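Local coordinates for protein cyanuric acid amidohydrolase (Azorhizobium caulinodans, PDB 4NQ3) that hydrolyses cyanuric acid, opening its s-triazine ring to give carboxybiuret, which decarboxylates to biuret, a step in atrazine degradation, at residues D49-L63 / L76-F90. Numbering follows the deposited sequence.
Sequences DFSRGFAVQSLQMLL and LVMSGGTEGGMSPHF. With BR8 (barbituric acid), chain C.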
ATOM      1  N   ASP A  49       7.742  -8.667   6.175  1.00 18.80           N
ATOM      2  CA  ASP A  49       7.820  -7.868   7.364  1.00 18.62           C
ATOM      3  C   ASP A  49       9.116  -8.227   8.045  1.00 19.12           C
ATOM      4  O   ASP A  49       9.236  -9.305   8.608  1.00 22.90           O
ATOM      5  CB  ASP A  49       6.618  -8.129   8.268  1.00 18.75           C
ATOM      6  CG  ASP A  49       6.671  -7.338   9.588  1.00 40.82           C
ATOM      7  OD1 ASP A  49       7.771  -6.859  10.014  1.00 35.74           O
ATOM      8  OD2 ASP A  49       5.585  -7.201  10.205  1.00 33.05           O
ATOM      9  N   PHE A  50      10.084  -7.324   8.012  1.00 17.59           N
ATOM     10  CA  PHE A  50      11.374  -7.619   8.617  1.00 30.92           C
ATOM     11  C   PHE A  50      11.540  -6.920   9.955  1.00 31.90           C
ATOM     12  O   PHE A  50      12.592  -7.049  10.597  1.00 27.11           O
ATOM     13  CB  PHE A  50      12.507  -7.245   7.659  1.00 25.00           C
ATOM     14  CG  PHE A  50      12.378  -7.911   6.345  1.00 26.58           C
ATOM     15  CD1 PHE A  50      12.732  -9.257   6.202  1.00 24.39           C
ATOM     16  CD2 PHE A  50      11.810  -7.235   5.266  1.00 24.60           C
ATOM     17  CE1 PHE A  50      12.563  -9.909   4.977  1.00 23.54           C
ATOM     18  CE2 PHE A  50      11.643  -7.882   4.032  1.00 22.68           C
ATOM     19  CZ  PHE A  50      12.007  -9.212   3.891  1.00 18.00           C
ATOM     20  N   SER A  51      10.510  -6.206  10.399  1.00 17.10           N
ATOM     21  CA  SER A  51      10.606  -5.627  11.717  1.00 16.94           C
ATOM     22  C   SER A  51      10.634  -6.767  12.747  1.00 20.88           C
ATOM     23  O   SER A  51      11.279  -6.652  13.780  1.00 20.64           O
ATOM     24  CB  SER A  51       9.458  -4.661  11.968  1.00 18.54           C
ATOM     25  OG  SER A  51       8.237  -5.349  12.157  1.00 20.09           O
ATOM     26  N   ARG A  52       9.977  -7.884  12.430  1.00 21.62           N
ATOM     27  CA  ARG A  52       9.915  -9.055  13.308  1.00 20.56           C
ATOM     28  C   ARG A  52      11.312  -9.621  13.537  1.00 20.61           C
ATOM     29  O   ARG A  52      11.751  -9.785  14.676  1.00 16.62           O
ATOM     30  CB  ARG A  52       9.008 -10.148  12.713  1.00 15.26           C
ATOM     31  CG  ARG A  52       7.518  -9.808  12.707  1.00 16.04           C
ATOM     32  CD  ARG A  52       6.653 -10.905  12.113  1.00 16.31           C
ATOM     33  NE  ARG A  52       7.153 -11.313  10.814  1.00 21.36           N
ATOM     34  CZ  ARG A  52       6.443 -11.325   9.697  1.00 24.98           C
ATOM     35  NH1 ARG A  52       5.170 -10.956   9.713  1.00 29.33           N
ATOM     36  NH2 ARG A  52       7.004 -11.720   8.567  1.00 16.98           N
ATOM     37  N   GLY A  53      11.991  -9.954  12.441  1.00 20.41           N
ATOM     38  CA  GLY A  53      13.313 -10.541  12.515  1.00 18.67           C
ATOM     39  C   GLY A  53      14.315  -9.594  13.138  1.00 21.37           C
ATOM     40  O   GLY A  53      15.181 -10.017  13.922  1.00 24.33           O
ATOM     41  N   PHE A  54      14.161  -8.312  12.828  1.00 14.46           N
ATOM     42  CA  PHE A  54      14.993  -7.260  13.404  1.00 24.41           C
ATOM     43  C   PHE A  54      14.863  -7.223  14.938  1.00 24.88           C
ATOM     44  O   PHE A  54      15.865  -7.166  15.647  1.00 29.36           O
ATOM     45  CB  PHE A  54      14.604  -5.909  12.781  1.00 15.48           C
ATOM     46  CG  PHE A  54      15.597  -4.815  13.002  1.00 15.92           C
ATOM     47  CD1 PHE A  54      16.860  -5.085  13.507  1.00 21.67           C
ATOM     48  CD2 PHE A  54      15.285  -3.514  12.687  1.00 16.87           C
ATOM     49  CE1 PHE A  54      17.788  -4.065  13.702  1.00 16.14           C
ATOM     50  CE2 PHE A  54      16.217  -2.502  12.880  1.00 20.38           C
ATOM     51  CZ  PHE A  54      17.460  -2.782  13.395  1.00 17.05           C
ATOM     52  N   ALA A  55      13.633  -7.271  15.458  1.00 22.27           N
ATOM     53  CA  ALA A  55      13.428  -7.304  16.910  1.00 22.20           C
ATOM     54  C   ALA A  55      14.029  -8.583  17.511  1.00 19.80           C
ATOM     55  O   ALA A  55      14.599  -8.556  18.602  1.00 24.29           O
ATOM     56  CB  ALA A  55      11.961  -7.213  17.251  1.00 14.52           C
ATOM     57  N   VAL A  56      13.879  -9.706  16.811  1.00 19.59           N
ATOM     58  CA  VAL A  56      14.356 -10.980  17.322  1.00 13.20           C
ATOM     59  C   VAL A  56      15.859 -10.926  17.483  1.00 24.05           C
ATOM     60  O   VAL A  56      16.394 -11.222  18.555  1.00 23.50           O
ATOM     61  CB  VAL A  56      13.975 -12.149  16.410  1.00 15.44           C
ATOM     62  CG1 VAL A  56      14.720 -13.371  16.813  1.00 13.15           C
ATOM     63  CG2 VAL A  56      12.455 -12.418  16.496  1.00 16.72           C
ATOM     64  N   GLN A  57      16.536 -10.494  16.428  1.00 24.58           N
ATOM     65  CA  GLN A  57      17.988 -10.387  16.449  1.00 13.44           C
ATOM     66  C   GLN A  57      18.423  -9.507  17.587  1.00 18.82           C
ATOM     67  O   GLN A  57      19.351  -9.826  18.310  1.00 23.03           O
ATOM     68  CB  GLN A  57      18.499  -9.827  15.128  1.00 13.71           C
ATOM     69  CG  GLN A  57      19.965 -10.033  14.892  1.00 17.26           C
ATOM     70  CD  GLN A  57      20.388  -9.569  13.514  1.00 26.40           C
ATOM     71  OE1 GLN A  57      20.265  -8.373  13.166  1.00 18.73           O
ATOM     72  NE2 GLN A  57      20.920 -10.505  12.725  1.00 32.08           N
ATOM     73  N   SER A  58      17.730  -8.393  17.757  1.00 19.58           N
ATOM     74  CA  SER A  58      18.095  -7.441  18.786  1.00 21.53           C
ATOM     75  C   SER A  58      17.906  -8.026  20.159  1.00 23.72           C
ATOM     76  O   SER A  58      18.744  -7.829  21.052  1.00 24.19           O
ATOM     77  CB  SER A  58      17.276  -6.180  18.638  1.00 16.08           C
ATOM     78  OG  SER A  58      17.604  -5.592  17.397  1.00 21.34           O
ATOM     79  N   LEU A  59      16.801  -8.749  20.322  1.00 27.76           N
ATOM     80  CA  LEU A  59      16.508  -9.384  21.584  1.00 13.50           C
ATOM     81  C   LEU A  59      17.483 -10.515  21.852  1.00 27.73           C
ATOM     82  O   LEU A  59      17.968 -10.651  22.975  1.00 28.33           O
ATOM     83  CB  LEU A  59      15.079  -9.891  21.588  1.00 13.41           C
ATOM     84  CG  LEU A  59      14.046  -8.814  21.893  1.00 21.89           C
ATOM     85  CD1 LEU A  59      12.620  -9.361  21.686  1.00 13.73           C
ATOM     86  CD2 LEU A  59      14.255  -8.263  23.301  1.00 13.89           C
ATOM     87  N   GLN A  60      17.797 -11.297  20.813  1.00 29.31           N
ATOM     88  CA  GLN A  60      18.752 -12.399  20.930  1.00 18.31           C
ATOM     89  C   GLN A  60      20.134 -11.895  21.389  1.00 26.50           C
ATOM     90  O   GLN A  60      20.727 -12.471  22.317  1.00 23.95           O
ATOM     91  CB  GLN A  60      18.879 -13.139  19.609  1.00 20.32           C
ATOM     92  CG  GLN A  60      17.848 -14.204  19.339  1.00 20.72           C
ATOM     93  CD  GLN A  60      17.905 -14.698  17.872  1.00 33.00           C
ATOM     94  OE1 GLN A  60      18.623 -14.130  17.036  1.00 38.75           O
ATOM     95  NE2 GLN A  60      17.172 -15.777  17.570  1.00 26.15           N
HETATM   96  N   MSE A  61      20.625 -10.818  20.760  1.00 19.73           N
HETATM   97  CA  MSE A  61      21.868 -10.166  21.169  1.00 20.68           C
HETATM   98  C   MSE A  61      21.885  -9.746  22.625  1.00 19.17           C
HETATM   99  O   MSE A  61      22.834 -10.054  23.344  1.00 27.88           O
HETATM  100  CB  MSE A  61      22.148  -8.938  20.325  1.00 22.47           C
HETATM  101  CG  MSE A  61      22.694  -9.250  18.957  1.00 34.71           C
HETATM  102 SE   MSE A  61      22.724  -7.610  17.931  0.53 33.76          SE
HETATM  103  CE  MSE A  61      24.359  -6.905  18.752  1.00 33.68           C
ATOM    104  N   LEU A  62      20.857  -9.040  23.074  1.00 17.83           N
ATOM    105  CA  LEU A  62      20.799  -8.648  24.479  1.00 23.96           C
ATOM    106  C   LEU A  62      20.757  -9.872  25.423  1.00 20.95           C
ATOM    107  O   LEU A  62      21.476  -9.918  26.430  1.00 24.30           O
ATOM    108  CB  LEU A  62      19.590  -7.749  24.729  1.00 16.32           C
ATOM    109  CG  LEU A  62      19.419  -7.165  26.122  1.00 16.13           C
ATOM    110  CD1 LEU A  62      18.502  -6.032  26.004  1.00 16.58           C
ATOM    111  CD2 LEU A  62      18.760  -8.179  26.969  1.00 44.95           C
ATOM    112  N   LEU A  63      19.921 -10.855  25.100  1.00 22.54           N
ATOM    113  CA  LEU A  63      19.752 -11.993  25.979  1.00 15.48           C
ATOM    114  C   LEU A  63      21.000 -12.867  25.954  1.00 25.07           C
ATOM    115  O   LEU A  63      21.355 -13.449  26.991  1.00 22.22           O
ATOM    116  CB  LEU A  63      18.515 -12.811  25.604  1.00 17.07           C
ATOM    117  CG  LEU A  63      17.118 -12.164  25.759  1.00 19.65           C
ATOM    118  CD1 LEU A  63      16.014 -13.061  25.197  1.00 15.49           C
ATOM    119  CD2 LEU A  63      16.806 -11.770  27.178  1.00 14.86           C
ATOM    120  N   LEU A  76      10.585 -16.347  21.545  1.00 28.06           N
ATOM    121  CA  LEU A  76      10.432 -15.013  20.985  1.00 26.03           C
ATOM    122  C   LEU A  76       9.300 -15.026  19.950  1.00 27.30           C
ATOM    123  O   LEU A  76       9.453 -15.552  18.846  1.00 36.17           O
ATOM    124  CB  LEU A  76      11.750 -14.545  20.374  1.00 14.67           C
ATOM    125  CG  LEU A  76      12.924 -14.349  21.349  1.00 20.04           C
ATOM    126  CD1 LEU A  76      14.179 -13.818  20.652  1.00 14.74           C
ATOM    127  CD2 LEU A  76      12.557 -13.407  22.511  1.00 14.89           C
ATOM    128  N   VAL A  77       8.153 -14.480  20.342  1.00 15.11           N
ATOM    129  CA  VAL A  77       7.014 -14.291  19.448  1.00 27.77           C
ATOM    130  C   VAL A  77       6.891 -12.829  19.027  1.00 21.55           C
ATOM    131  O   VAL A  77       6.380 -12.001  19.784  1.00 23.47           O
ATOM    132  CB  VAL A  77       5.671 -14.720  20.098  1.00 26.25           C
ATOM    133  CG1 VAL A  77       4.561 -14.620  19.096  1.00 16.32           C
ATOM    134  CG2 VAL A  77       5.765 -16.094  20.700  1.00 15.41           C
HETATM  135  N   MSE A  78       7.362 -12.497  17.836  1.00 16.28           N
HETATM  136  CA  MSE A  78       7.215 -11.128  17.369  1.00 16.68           C
HETATM  137  C   MSE A  78       6.100 -11.067  16.353  1.00 24.20           C
HETATM  138  O   MSE A  78       6.234 -11.584  15.249  1.00 30.21           O
HETATM  139  CB  MSE A  78       8.507 -10.601  16.760  1.00 22.09           C
HETATM  140  CG  MSE A  78       9.688 -10.522  17.739  1.00 27.59           C
HETATM  141 SE   MSE A  78       9.410  -9.219  19.169  0.65 21.31          SE
HETATM  142  CE  MSE A  78       9.269 -10.486  20.654  1.00 15.68           C
ATOM    143  N   SER A  79       4.985 -10.461  16.735  1.00 21.07           N
ATOM    144  CA  SER A  79       3.861 -10.296  15.825  1.00 24.60           C
ATOM    145  C   SER A  79       3.852  -8.901  15.262  1.00 29.28           C
ATOM    146  O   SER A  79       3.745  -7.935  16.021  1.00 33.94           O
ATOM    147  CB  SER A  79       2.540 -10.562  16.521  1.00 29.48           C
ATOM    148  OG  SER A  79       1.497 -10.504  15.576  1.00 38.16           O
ATOM    149  N   GLY A  80       4.018  -8.802  13.942  1.00 26.20           N
ATOM    150  CA  GLY A  80       4.066  -7.526  13.251  1.00 22.72           C
ATOM    151  C   GLY A  80       2.679  -6.970  13.012  1.00 25.21           C
ATOM    152  O   GLY A  80       1.666  -7.655  13.210  1.00 24.14           O
ATOM    153  N   GLY A  81       2.625  -5.716  12.590  1.00 24.81           N
ATOM    154  CA  GLY A  81       1.358  -5.094  12.245  1.00 26.25           C
ATOM    155  C   GLY A  81       0.775  -4.293  13.396  1.00 30.08           C
ATOM    156  O   GLY A  81       0.098  -4.861  14.262  1.00 32.05           O
ATOM    157  N   THR A  82       1.039  -2.984  13.418  1.00 20.88           N
ATOM    158  CA  THR A  82       0.482  -2.129  14.454  1.00 25.88           C
ATOM    159  C   THR A  82      -0.296  -0.986  13.798  1.00 30.16           C
ATOM    160  O   THR A  82       0.093   0.180  13.873  1.00 31.80           O
ATOM    161  CB  THR A  82       1.580  -1.565  15.383  1.00 25.39           C
ATOM    162  OG1 THR A  82       2.388  -0.626  14.668  1.00 28.03           O
ATOM    163  CG2 THR A  82       2.475  -2.682  15.907  1.00 23.17           C
ATOM    164  N   GLU A  83      -1.430  -1.333  13.199  1.00 30.76           N
ATOM    165  CA  GLU A  83      -2.216  -0.384  12.424  1.00 28.90           C
ATOM    166  C   GLU A  83      -3.076   0.449  13.348  1.00 29.98           C
ATOM    167  O   GLU A  83      -3.141   0.191  14.552  1.00 30.93           O
ATOM    168  CB  GLU A  83      -3.085  -1.115  11.398  1.00 28.13           C
ATOM    169  CG  GLU A  83      -2.281  -1.831  10.296  1.00 33.35           C
ATOM    170  CD  GLU A  83      -1.694  -3.188  10.743  1.00 35.34           C
ATOM    171  OE1 GLU A  83      -1.944  -3.612  11.899  1.00 35.68           O
ATOM    172  OE2 GLU A  83      -1.000  -3.846   9.927  1.00 32.54           O
ATOM    173  N   GLY A  84      -3.747   1.449  12.788  1.00 28.55           N
ATOM    174  CA  GLY A  84      -4.556   2.309  13.617  1.00 30.81           C
ATOM    175  C   GLY A  84      -3.677   2.939  14.675  1.00 33.21           C
ATOM    176  O   GLY A  84      -2.564   3.380  14.390  1.00 35.06           O
ATOM    177  N   GLY A  85      -4.171   2.996  15.902  1.00 32.00           N
ATOM    178  CA  GLY A  85      -3.415   3.648  16.950  1.00 30.64           C
ATOM    179  C   GLY A  85      -2.629   2.660  17.782  1.00 32.87           C
ATOM    180  O   GLY A  85      -1.991   3.043  18.754  1.00 38.44           O
HETATM  181  N   MSE A  86      -2.681   1.388  17.405  1.00 36.11           N
HETATM  182  CA  MSE A  86      -2.063   0.330  18.201  1.00 32.63           C
HETATM  183  C   MSE A  86      -0.598   0.642  18.442  1.00 34.23           C
HETATM  184  O   MSE A  86       0.105   1.027  17.517  1.00 40.06           O
HETATM  185  CB  MSE A  86      -2.212  -1.021  17.515  1.00 32.85           C
HETATM  186  CG  MSE A  86      -1.819  -2.174  18.397  1.00 33.44           C
HETATM  187 SE   MSE A  86      -2.233  -3.830  17.508  0.52 27.29          SE
HETATM  188  CE  MSE A  86      -3.120  -3.075  15.922  1.00 21.66           C
ATOM    189  N   SER A  87      -0.152   0.478  19.688  1.00 35.35           N
ATOM    190  CA  SER A  87       1.161   0.951  20.135  1.00 29.35           C
ATOM    191  C   SER A  87       2.220  -0.161  20.272  1.00 29.03           C
ATOM    192  O   SER A  87       2.064  -1.096  21.058  1.00 30.45           O
ATOM    193  CB  SER A  87       0.982   1.674  21.468  1.00 24.46           C
ATOM    194  OG  SER A  87       2.209   2.089  22.011  1.00 21.60           O
ATOM    195  N   PRO A  88       3.323  -0.046  19.521  1.00 27.07           N
ATOM    196  CA  PRO A  88       4.385  -1.056  19.559  1.00 26.39           C
ATOM    197  C   PRO A  88       4.989  -1.272  20.940  1.00 27.84           C
ATOM    198  O   PRO A  88       5.386  -0.306  21.607  1.00 35.00           O
ATOM    199  CB  PRO A  88       5.432  -0.491  18.596  1.00 27.56           C
ATOM    200  CG  PRO A  88       4.653   0.391  17.688  1.00 20.63           C
ATOM    201  CD  PRO A  88       3.590   0.997  18.524  1.00 20.93           C
ATOM    202  N   HIS A  89       5.080  -2.536  21.343  1.00 26.31           N
ATOM    203  CA  HIS A  89       5.604  -2.903  22.664  1.00 28.96           C
ATOM    204  C   HIS A  89       6.066  -4.353  22.777  1.00 27.50           C
ATOM    205  O   HIS A  89       5.776  -5.177  21.907  1.00 29.45           O
ATOM    206  CB  HIS A  89       4.541  -2.654  23.718  1.00 25.78           C
ATOM    207  CG  HIS A  89       3.336  -3.512  23.542  1.00 23.41           C
ATOM    208  ND1 HIS A  89       2.381  -3.249  22.585  1.00 23.32           N
ATOM    209  CD2 HIS A  89       2.938  -4.637  24.177  1.00 18.35           C
ATOM    210  CE1 HIS A  89       1.432  -4.169  22.646  1.00 21.10           C
ATOM    211  NE2 HIS A  89       1.746  -5.022  23.607  1.00 22.29           N
ATOM    212  N   PHE A  90       6.805  -4.638  23.846  1.00 25.03           N
ATOM    213  CA  PHE A  90       7.166  -6.006  24.231  1.00 23.61           C
ATOM    214  C   PHE A  90       6.369  -6.449  25.467  1.00 23.55           C
ATOM    215  O   PHE A  90       6.084  -5.655  26.350  1.00 27.28           O
ATOM    216  CB  PHE A  90       8.662  -6.121  24.539  1.00 21.59           C
ATOM    217  CG  PHE A  90       9.537  -5.901  23.355  1.00 26.75           C
ATOM    218  CD1 PHE A  90       9.171  -6.377  22.108  1.00 32.49           C
ATOM    219  CD2 PHE A  90      10.730  -5.200  23.482  1.00 34.08           C
ATOM    220  CE1 PHE A  90       9.987  -6.155  20.996  1.00 39.89           C
ATOM    221  CE2 PHE A  90      11.560  -4.976  22.380  1.00 40.44           C
ATOM    222  CZ  PHE A  90      11.191  -5.451  21.137  1.00 42.04           C
TER
HETATM  223  N1  BR8 C 401       2.009 -12.435  11.617  1.00 21.67           N
HETATM  224  C2  BR8 C 401       2.293 -11.197  12.082  1.00 23.39           C
HETATM  225  O2  BR8 C 401       3.433 -10.790  11.967  1.00 22.38           O
HETATM  226  N3  BR8 C 401       1.318 -10.429  12.652  1.00 31.64           N
HETATM  227  C4  BR8 C 401      -0.019 -10.889  12.776  1.00 29.46           C
HETATM  228  O4  BR8 C 401      -0.869 -10.167  13.288  1.00 35.02           O
HETATM  229  C5  BR8 C 401      -0.461 -12.283  12.329  1.00 22.87           C
HETATM  230  C6  BR8 C 401       0.736 -12.992  11.711  1.00 18.61           C
HETATM  231  O8  BR8 C 401       0.593 -14.107  11.264  1.00 24.37           O
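Val56 and Leu59 meet Leu76 and Met78 (selenomethionine) in a contact whose apolar end packs a helix on a strand and whose polar end holds a ligand. With Val56 CG1 anti to the backbone N (chi1 168°), that methyl reaches Leu76 CD1 and CG2 lies 3.6 Å from Met78 CG. Bent at chi2 (-66°), Met78 turns its selenium to Ala55 CB, at 3.8 Å, and its CE to Leu59 CD1. That same Leu59 methyl sits over one face of the Phe90 ring, near its rim, whereas Ala55 CB comes to the ring edge.

Strand 34-41, helix 51-67 and strand 75-80 form a beta-alpha-beta unit, probably in the first of three repeating units; helix 51-63 runs nearly antiparallel to strand 76-80, the axes 7.9 Å apart at closest.

Arg52 and Gly80 bind substrate, so helix start and strand end together form part of the active-site pocket. Barbituric acid O2 accepts from Arg52 NH1 and Gly80 N, each at 2.9 Å, and the ligand's N3 donates to Gly80 O at 163°. Glu230 pairs with Arg52 NE, and Met78 O bonds active-site Lys156.

Asp49 OD1 caps the helix, accepting from Ser51 N at 2.8 Å and from Ser51 OG. OD2 packs 3.4 Å from Gly80 CA, where a side chain on Gly80 would probably run into it. Asp49 CB lies over one guanidinium face of Arg52, toward its rim; OD2, 3.8 Å from Arg52 NH1 and well out of plane, makes a long salt bridge of charges alone. An alanine here is likely to leave Ser51 N and OG without their shared acceptor, and Arg52 without its second carboxylate beside Glu230.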